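Local atomic coordinates of UPF0270 protein PA3463 (Pseudomonas aeruginosa, PDB entry 1Y0N), a protein that is of unknown function and belongs to the uncharacterised UPF0270 family, adopting a small alpha+beta fold with a three-stranded antiparallel sheet. Residues A[20-25]-A[63-68]. Sequence-based numbering, arbitrary orientation.
Sequences EDFVTR and CQLMLR
Phe22 and Leu65 are the point of nearest backbone approach, CA to CA 6.0 Å, where the last turns of helix 12-24 pass over strand 63-67. The axes of 20-24 and 63-67 come within 8.2 Å and run in broadly the same direction, 44° apart. Phe22 CG lies anti to the backbone N (chi1 173°), the ring spans the strand from Leu65 to Leu67, and Phe22 CB meets Leu65 CB at 3.8 Å. Leu65 CD2 lies over one ring face, displaced toward the rim, in a CH-pi contact 4.3 Å from the Phe22 ring centroid. At the ring edge, Phe22 CZ abuts Leu67 CD2 at 3.9 Å, while Phe22 CD1 sits 3.5 Å from the backbone Leu65 O. On the opposite face Arg25 NE lies 3.5 Å above the Phe22 ring plane, toward the rim, with Phe22 CE1 over the centre of the guanidinium face. The Arg25 chain bends at chi3 (138°), which places NE there, and a weak hydrogen bond runs from Arg25 NE to Phe22 O. Arg25 NH1 meets Leu67 CD1 near the guanidinium plane and forms a long, weak ion pair with Glu70. Strand 63-67 is an edge of the sheet, paired antiparallel with 52-56; Leu65 also packs on Ile54, Leu18 and Leu19, while Val23 touches Leu36, Val40 and Ala43. This is helix-on-sheet packing in an alpha+beta fold, helix 12-24 bridging the sheet and helix 36-48.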
ATOM      1  N   GLU A  20       3.708  -0.514   7.875  1.00 32.10           N
ATOM      2  CA  GLU A  20       3.402  -0.409   9.297  1.00 33.05           C
ATOM      3  C   GLU A  20       2.085   0.306   9.544  1.00 33.52           C
ATOM      4  O   GLU A  20       1.246  -0.212  10.311  1.00 35.19           O
ATOM      5  CB  GLU A  20       4.602   0.219  10.064  1.00 34.14           C
ATOM      6  CG  GLU A  20       4.282   0.554  11.481  1.00 40.91           C
ATOM      7  CD  GLU A  20       5.526   0.689  12.373  1.00 48.35           C
ATOM      8  OE1 GLU A  20       6.698   0.659  11.846  1.00 47.69           O
ATOM      9  OE2 GLU A  20       5.272   0.813  13.610  1.00 52.37           O
ATOM     10  N   ASP A  21       1.853   1.445   8.866  1.00 33.18           N
ATOM     11  CA  ASP A  21       0.543   2.135   8.954  1.00 33.93           C
ATOM     12  C   ASP A  21      -0.587   1.185   8.623  1.00 32.53           C
ATOM     13  O   ASP A  21      -1.565   1.081   9.353  1.00 34.24           O
ATOM     14  CB  ASP A  21       0.459   3.346   8.001  1.00 34.09           C
ATOM     15  CG  ASP A  21       1.362   4.503   8.452  1.00 39.03           C
ATOM     16  OD1 ASP A  21       1.868   4.441   9.586  1.00 37.89           O
ATOM     17  OD2 ASP A  21       1.590   5.442   7.651  1.00 45.36           O
ATOM     18  N   PHE A  22      -0.437   0.454   7.533  1.00 32.52           N
ATOM     19  CA  PHE A  22      -1.527  -0.404   6.998  1.00 30.26           C
ATOM     20  C   PHE A  22      -1.873  -1.475   7.993  1.00 31.35           C
ATOM     21  O   PHE A  22      -3.041  -1.678   8.310  1.00 31.97           O
ATOM     22  CB  PHE A  22      -1.084  -0.964   5.633  1.00 31.73           C
ATOM     23  CG  PHE A  22      -2.022  -1.972   5.049  1.00 33.15           C
ATOM     24  CD1 PHE A  22      -3.236  -1.584   4.508  1.00 34.91           C
ATOM     25  CD2 PHE A  22      -1.690  -3.329   5.077  1.00 35.32           C
ATOM     26  CE1 PHE A  22      -4.135  -2.538   3.975  1.00 36.20           C
ATOM     27  CE2 PHE A  22      -2.548  -4.300   4.514  1.00 36.24           C
ATOM     28  CZ  PHE A  22      -3.782  -3.908   3.995  1.00 38.46           C
ATOM     29  N   VAL A  23      -0.882  -2.178   8.501  1.00 34.15           N
ATOM     30  CA  VAL A  23      -1.173  -3.322   9.381  1.00 36.86           C
ATOM     31  C   VAL A  23      -1.601  -2.903  10.793  1.00 40.46           C
ATOM     32  O   VAL A  23      -2.074  -3.728  11.581  1.00 40.94           O
ATOM     33  CB  VAL A  23      -0.028  -4.417   9.408  1.00 36.79           C
ATOM     34  CG1 VAL A  23       0.311  -4.851   8.016  1.00 33.50           C
ATOM     35  CG2 VAL A  23       1.263  -3.908  10.108  1.00 37.03           C
ATOM     36  N   THR A  24      -1.483  -1.614  11.101  1.00 42.46           N
ATOM     37  CA  THR A  24      -2.065  -1.140  12.329  1.00 45.21           C
ATOM     38  C   THR A  24      -3.283  -0.251  12.103  1.00 47.18           C
ATOM     39  O   THR A  24      -3.826   0.264  13.061  1.00 47.49           O
ATOM     40  CB  THR A  24      -1.040  -0.451  13.233  1.00 44.95           C
ATOM     41  OG1 THR A  24      -0.392   0.595  12.520  1.00 45.91           O
ATOM     42  CG2 THR A  24       0.024  -1.456  13.720  1.00 46.15           C
ATOM     43  N   ARG A  25      -3.740  -0.137  10.848  1.00 48.83           N
ATOM     44  CA  ARG A  25      -4.875   0.749  10.472  1.00 50.41           C
ATOM     45  C   ARG A  25      -6.162   0.547  11.291  1.00 51.14           C
ATOM     46  O   ARG A  25      -6.445  -0.563  11.750  1.00 52.75           O
ATOM     47  CB  ARG A  25      -5.214   0.615   8.977  1.00 50.23           C
ATOM     48  CG  ARG A  25      -5.979  -0.693   8.667  1.00 49.80           C
ATOM     49  CD  ARG A  25      -6.073  -1.080   7.171  1.00 52.15           C
ATOM     50  NE  ARG A  25      -5.827  -2.530   7.097  1.00 59.56           N
ATOM     51  CZ  ARG A  25      -6.470  -3.385   6.317  1.00 62.36           C
ATOM     52  NH1 ARG A  25      -7.423  -2.967   5.497  1.00 64.73           N
ATOM     53  NH2 ARG A  25      -6.145  -4.674   6.357  1.00 64.41           N
ATOM     54  N   CYS A  63       0.772   9.158   0.221  1.00 50.37           N
ATOM     55  CA  CYS A  63       0.608   7.766  -0.198  1.00 48.57           C
ATOM     56  C   CYS A  63      -0.206   7.036   0.826  1.00 46.33           C
ATOM     57  O   CYS A  63      -0.181   7.363   2.037  1.00 46.72           O
ATOM     58  CB  CYS A  63       1.963   7.028  -0.297  1.00 49.36           C
ATOM     59  SG  CYS A  63       2.870   7.238  -1.837  1.00 51.42           S
ATOM     60  N   GLN A  64      -0.897   6.007   0.359  1.00 43.57           N
ATOM     61  CA  GLN A  64      -1.486   5.052   1.288  1.00 41.94           C
ATOM     62  C   GLN A  64      -1.582   3.610   0.703  1.00 39.21           C
ATOM     63  O   GLN A  64      -1.936   3.417  -0.440  1.00 36.33           O
ATOM     64  CB  GLN A  64      -2.883   5.555   1.715  1.00 43.50           C
ATOM     65  CG  GLN A  64      -3.569   4.663   2.729  1.00 44.05           C
ATOM     66  CD  GLN A  64      -4.643   5.382   3.448  1.00 47.19           C
ATOM     67  OE1 GLN A  64      -5.528   4.772   4.053  1.00 46.82           O
ATOM     68  NE2 GLN A  64      -4.583   6.710   3.395  1.00 45.14           N
ATOM     69  N   LEU A  65      -1.261   2.627   1.538  1.00 37.65           N
ATOM     70  CA  LEU A  65      -1.430   1.241   1.191  1.00 37.37           C
ATOM     71  C   LEU A  65      -2.895   0.882   1.421  1.00 35.33           C
ATOM     72  O   LEU A  65      -3.449   1.276   2.447  1.00 36.05           O
ATOM     73  CB  LEU A  65      -0.592   0.360   2.100  1.00 36.84           C
ATOM     74  CG  LEU A  65       0.340  -0.556   1.342  1.00 39.07           C
ATOM     75  CD1 LEU A  65       1.730  -0.041   1.766  1.00 38.49           C
ATOM     76  CD2 LEU A  65       0.203  -1.972   1.755  1.00 42.38           C
ATOM     77  N   MET A  66      -3.505   0.196   0.446  1.00 32.69           N
ATOM     78  CA  MET A  66      -4.909  -0.245   0.535  1.00 32.33           C
ATOM     79  C   MET A  66      -5.060  -1.662  -0.052  1.00 30.69           C
ATOM     80  O   MET A  66      -4.357  -2.040  -0.973  1.00 31.65           O
ATOM     81  CB  MET A  66      -5.845   0.764  -0.216  1.00 30.71           C
ATOM     82  CG  MET A  66      -6.243   2.108   0.605  1.00 36.33           C
ATOM     83  SD  MET A  66      -7.496   3.019  -0.273  1.00 34.43           S
ATOM     84  CE  MET A  66      -8.837   2.121   0.505  1.00 36.86           C
ATOM     85  N   LEU A  67      -5.997  -2.433   0.465  1.00 30.23           N
ATOM     86  CA  LEU A  67      -6.409  -3.678  -0.191  1.00 30.34           C
ATOM     87  C   LEU A  67      -7.095  -3.312  -1.531  1.00 29.86           C
ATOM     88  O   LEU A  67      -7.904  -2.395  -1.592  1.00 29.53           O
ATOM     89  CB  LEU A  67      -7.418  -4.467   0.673  1.00 30.30           C
ATOM     90  CG  LEU A  67      -6.909  -5.163   1.950  1.00 31.55           C
ATOM     91  CD1 LEU A  67      -8.047  -5.825   2.774  1.00 39.09           C
ATOM     92  CD2 LEU A  67      -5.860  -6.187   1.546  1.00 36.45           C
ATOM     93  N   ARG A  68      -6.685  -3.960  -2.588  1.00 29.08           N
ATOM     94  CA  ARG A  68      -7.328  -3.811  -3.934  1.00 30.16           C
ATOM     95  C   ARG A  68      -8.857  -3.859  -3.814  1.00 29.49           C
ATOM     96  O   ARG A  68      -9.532  -3.133  -4.506  1.00 29.83           O
ATOM     97  CB  ARG A  68      -6.870  -4.952  -4.863  1.00 29.18           C
ATOM     98  CG  ARG A  68      -7.463  -4.823  -6.313  1.00 31.33           C
ATOM     99  CD  ARG A  68      -7.018  -6.033  -7.204  1.00 32.70           C
ATOM    100  NE  ARG A  68      -5.611  -5.859  -7.525  1.00 33.17           N
ATOM    101  CZ  ARG A  68      -5.143  -5.054  -8.467  1.00 34.67           C
ATOM    102  NH1 ARG A  68      -5.953  -4.383  -9.299  1.00 31.10           N
ATOM    103  NH2 ARG A  68      -3.845  -4.910  -8.566  1.00 32.30           N
TER